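Local coordinates for protein peptidyl-tRNA hydrolase (PDB 1RLK) that probably hydrolyses peptidyl-tRNAs that drop off the ribosome during protein synthesis, releasing the tRNA and an N-acyl amino acid, at residues V24-V29 / E79-R84. Numbering follows the deposited sequence.
Sequences VAHAAV and EIVQDR. With SO4 (sulfate ion), chain B.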
loop_
_atom_site.group_PDB
_atom_site.type_symbol
_atom_site.label_atom_id
_atom_site.label_comp_id
_atom_site.label_asym_id
_atom_site.label_seq_id
_atom_site.Cartn_x
_atom_site.Cartn_y
_atom_site.Cartn_z
ATOM N N VAL A 24 -5.986 -0.800 -5.039
ATOM C CA VAL A 24 -5.162 -1.719 -4.238
ATOM C C VAL A 24 -4.198 -2.501 -5.130
ATOM O O VAL A 24 -3.013 -2.663 -4.781
ATOM C CB VAL A 24 -6.040 -2.679 -3.378
ATOM C CG1 VAL A 24 -5.189 -3.754 -2.726
ATOM C CG2 VAL A 24 -6.781 -1.878 -2.308
ATOM N N ALA A 25 -4.686 -2.974 -6.288
ATOM C CA ALA A 25 -3.828 -3.663 -7.253
ATOM C C ALA A 25 -2.688 -2.776 -7.784
ATOM O O ALA A 25 -1.573 -3.264 -7.994
ATOM C CB ALA A 25 -4.657 -4.230 -8.430
ATOM N N HIS A 26 -2.962 -1.493 -8.011
ATOM C CA HIS A 26 -1.921 -0.545 -8.434
ATOM C C HIS A 26 -0.821 -0.513 -7.384
ATOM O O HIS A 26 0.355 -0.664 -7.726
ATOM C CB HIS A 26 -2.447 0.878 -8.614
ATOM C CG HIS A 26 -3.447 1.026 -9.711
ATOM N ND1 HIS A 26 -4.189 2.173 -9.895
ATOM C CD2 HIS A 26 -3.832 0.167 -10.682
ATOM C CE1 HIS A 26 -4.980 2.014 -10.942
ATOM N NE2 HIS A 26 -4.787 0.803 -11.432
ATOM N N ALA A 27 -1.203 -0.349 -6.108
ATOM C CA ALA A 27 -0.219 -0.282 -5.026
ATOM C C ALA A 27 0.610 -1.553 -4.959
ATOM O O ALA A 27 1.834 -1.508 -4.780
ATOM C CB ALA A 27 -0.903 -0.012 -3.703
ATOM N N ALA A 28 -0.059 -2.693 -5.120
ATOM C CA ALA A 28 0.564 -3.990 -4.942
ATOM C C ALA A 28 1.559 -4.274 -6.055
ATOM O O ALA A 28 2.630 -4.822 -5.797
ATOM C CB ALA A 28 -0.500 -5.089 -4.897
ATOM N N VAL A 29 1.203 -3.900 -7.285
ATOM C CA VAL A 29 2.074 -4.082 -8.434
ATOM C C VAL A 29 3.356 -3.260 -8.299
ATOM O O VAL A 29 4.462 -3.782 -8.473
ATOM C CB VAL A 29 1.334 -3.734 -9.746
ATOM C CG1 VAL A 29 2.313 -3.607 -10.911
ATOM C CG2 VAL A 29 0.273 -4.813 -10.034
ATOM N N GLU A 79 4.431 2.839 -1.722
ATOM C CA GLU A 79 4.021 3.580 -2.903
ATOM C C GLU A 79 2.677 4.215 -2.667
ATOM O O GLU A 79 1.683 3.515 -2.423
ATOM C CB GLU A 79 3.935 2.650 -4.114
ATOM C CG GLU A 79 3.538 3.350 -5.401
ATOM C CD GLU A 79 4.652 4.190 -6.016
ATOM O OE1 GLU A 79 5.834 4.145 -5.549
ATOM O OE2 GLU A 79 4.327 4.872 -7.002
ATOM N N ILE A 80 2.646 5.545 -2.729
ATOM C CA ILE A 80 1.416 6.292 -2.780
ATOM C C ILE A 80 0.825 6.165 -4.184
ATOM O O ILE A 80 1.518 6.366 -5.180
ATOM C CB ILE A 80 1.674 7.768 -2.410
ATOM C CG1 ILE A 80 1.817 7.881 -0.891
ATOM C CG2 ILE A 80 0.547 8.668 -2.921
ATOM C CD1 ILE A 80 2.322 9.213 -0.413
ATOM N N VAL A 81 -0.459 5.843 -4.247
ATOM C CA VAL A 81 -1.120 5.583 -5.501
ATOM C C VAL A 81 -2.081 6.717 -5.784
ATOM O O VAL A 81 -2.819 7.148 -4.900
ATOM C CB VAL A 81 -1.855 4.222 -5.459
ATOM C CG1 VAL A 81 -2.848 4.098 -6.617
ATOM C CG2 VAL A 81 -0.838 3.094 -5.487
ATOM N N GLN A 82 -2.065 7.178 -7.020
ATOM C CA GLN A 82 -2.961 8.227 -7.496
ATOM C C GLN A 82 -3.731 7.715 -8.707
ATOM O O GLN A 82 -3.135 7.101 -9.582
ATOM C CB GLN A 82 -2.157 9.481 -7.892
ATOM C CG GLN A 82 -1.391 10.116 -6.725
ATOM C CD GLN A 82 -0.475 11.282 -7.130
ATOM O OE1 GLN A 82 -0.947 12.373 -7.463
ATOM N NE2 GLN A 82 0.819 11.057 -7.064
ATOM N N ASP A 83 -5.038 7.977 -8.762
ATOM C CA ASP A 83 -5.835 7.608 -9.924
ATOM C C ASP A 83 -5.602 8.586 -11.077
ATOM O O ASP A 83 -4.706 9.431 -11.002
ATOM C CB ASP A 83 -7.337 7.417 -9.567
ATOM C CG ASP A 83 -8.065 8.705 -9.203
ATOM O OD1 ASP A 83 -7.568 9.825 -9.452
ATOM O OD2 ASP A 83 -9.188 8.675 -8.660
ATOM N N ARG A 84 -6.376 8.450 -12.149
ATOM C CA ARG A 84 -6.230 9.326 -13.313
ATOM C C ARG A 84 -6.857 10.681 -12.988
ATOM O O ARG A 84 -7.739 10.793 -12.145
ATOM C CB ARG A 84 -6.828 8.698 -14.601
ATOM C CG ARG A 84 -8.356 8.455 -14.621
ATOM C CD ARG A 84 -8.881 7.514 -15.769
ATOM N NE ARG A 84 -9.220 6.149 -15.312
ATOM C CZ ARG A 84 -10.179 5.364 -15.830
ATOM N NH1 ARG A 84 -10.905 5.736 -16.881
ATOM N NH2 ARG A 84 -10.387 4.159 -15.310
HETATM S S SO4 B . -7.620 4.735 -12.470
HETATM O O1 SO4 B . -6.276 4.894 -11.910
HETATM O O2 SO4 B . -8.498 4.107 -11.491
HETATM O O3 SO4 B . -8.231 6.023 -12.775
HETATM O O4 SO4 B . -7.545 3.899 -13.669
#
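Val81 sets its two methyls against consecutive residues of helix 17-38, His26 and Ala27. Val81 CG2 presses on the backbone and methyl of Ala27, 3.5 Å from Ala27 CA and 3.6 Å from Ala27 CB, with the Ala27 and Val81 CA atoms 6.0 Å apart. The other methyl, Val81 CG1, lies anti to the backbone N (chi1 165°); it meets His26 CB at 3.8 Å and sits at the ring edge beside ND1, near the imidazole plane. This is helix-on-sheet packing in the PTH2 fold, where helix 17-38 covers a mixed four-stranded sheet and 78-82 is an edge strand, bonded through its backbone to 94-103. Ala27 also touches Ile7 of strand 3-10, which lies on the far side of 94-103 from 78-82. Beyond the apolar patch, the His26 ring points its edge at a sulfate, with His26 CE1 3.3 Å from sulfate O1. Arg84 grips that anion from the other segment: Arg84 N and NE both donate hydrogen bonds to sulfate O3, the one from N the straighter (161° against 144°), with Arg84 NE 2.7 Å from sulfate O3, and NH2 donates another to O4. The sulfate probably comes from the crystallisation liquor. Farther out, salt bridges from Glu79 to Arg34 and from Asp83 to Lys19 join 79-84 to helix 17-38 on either side of Val81 in sequence.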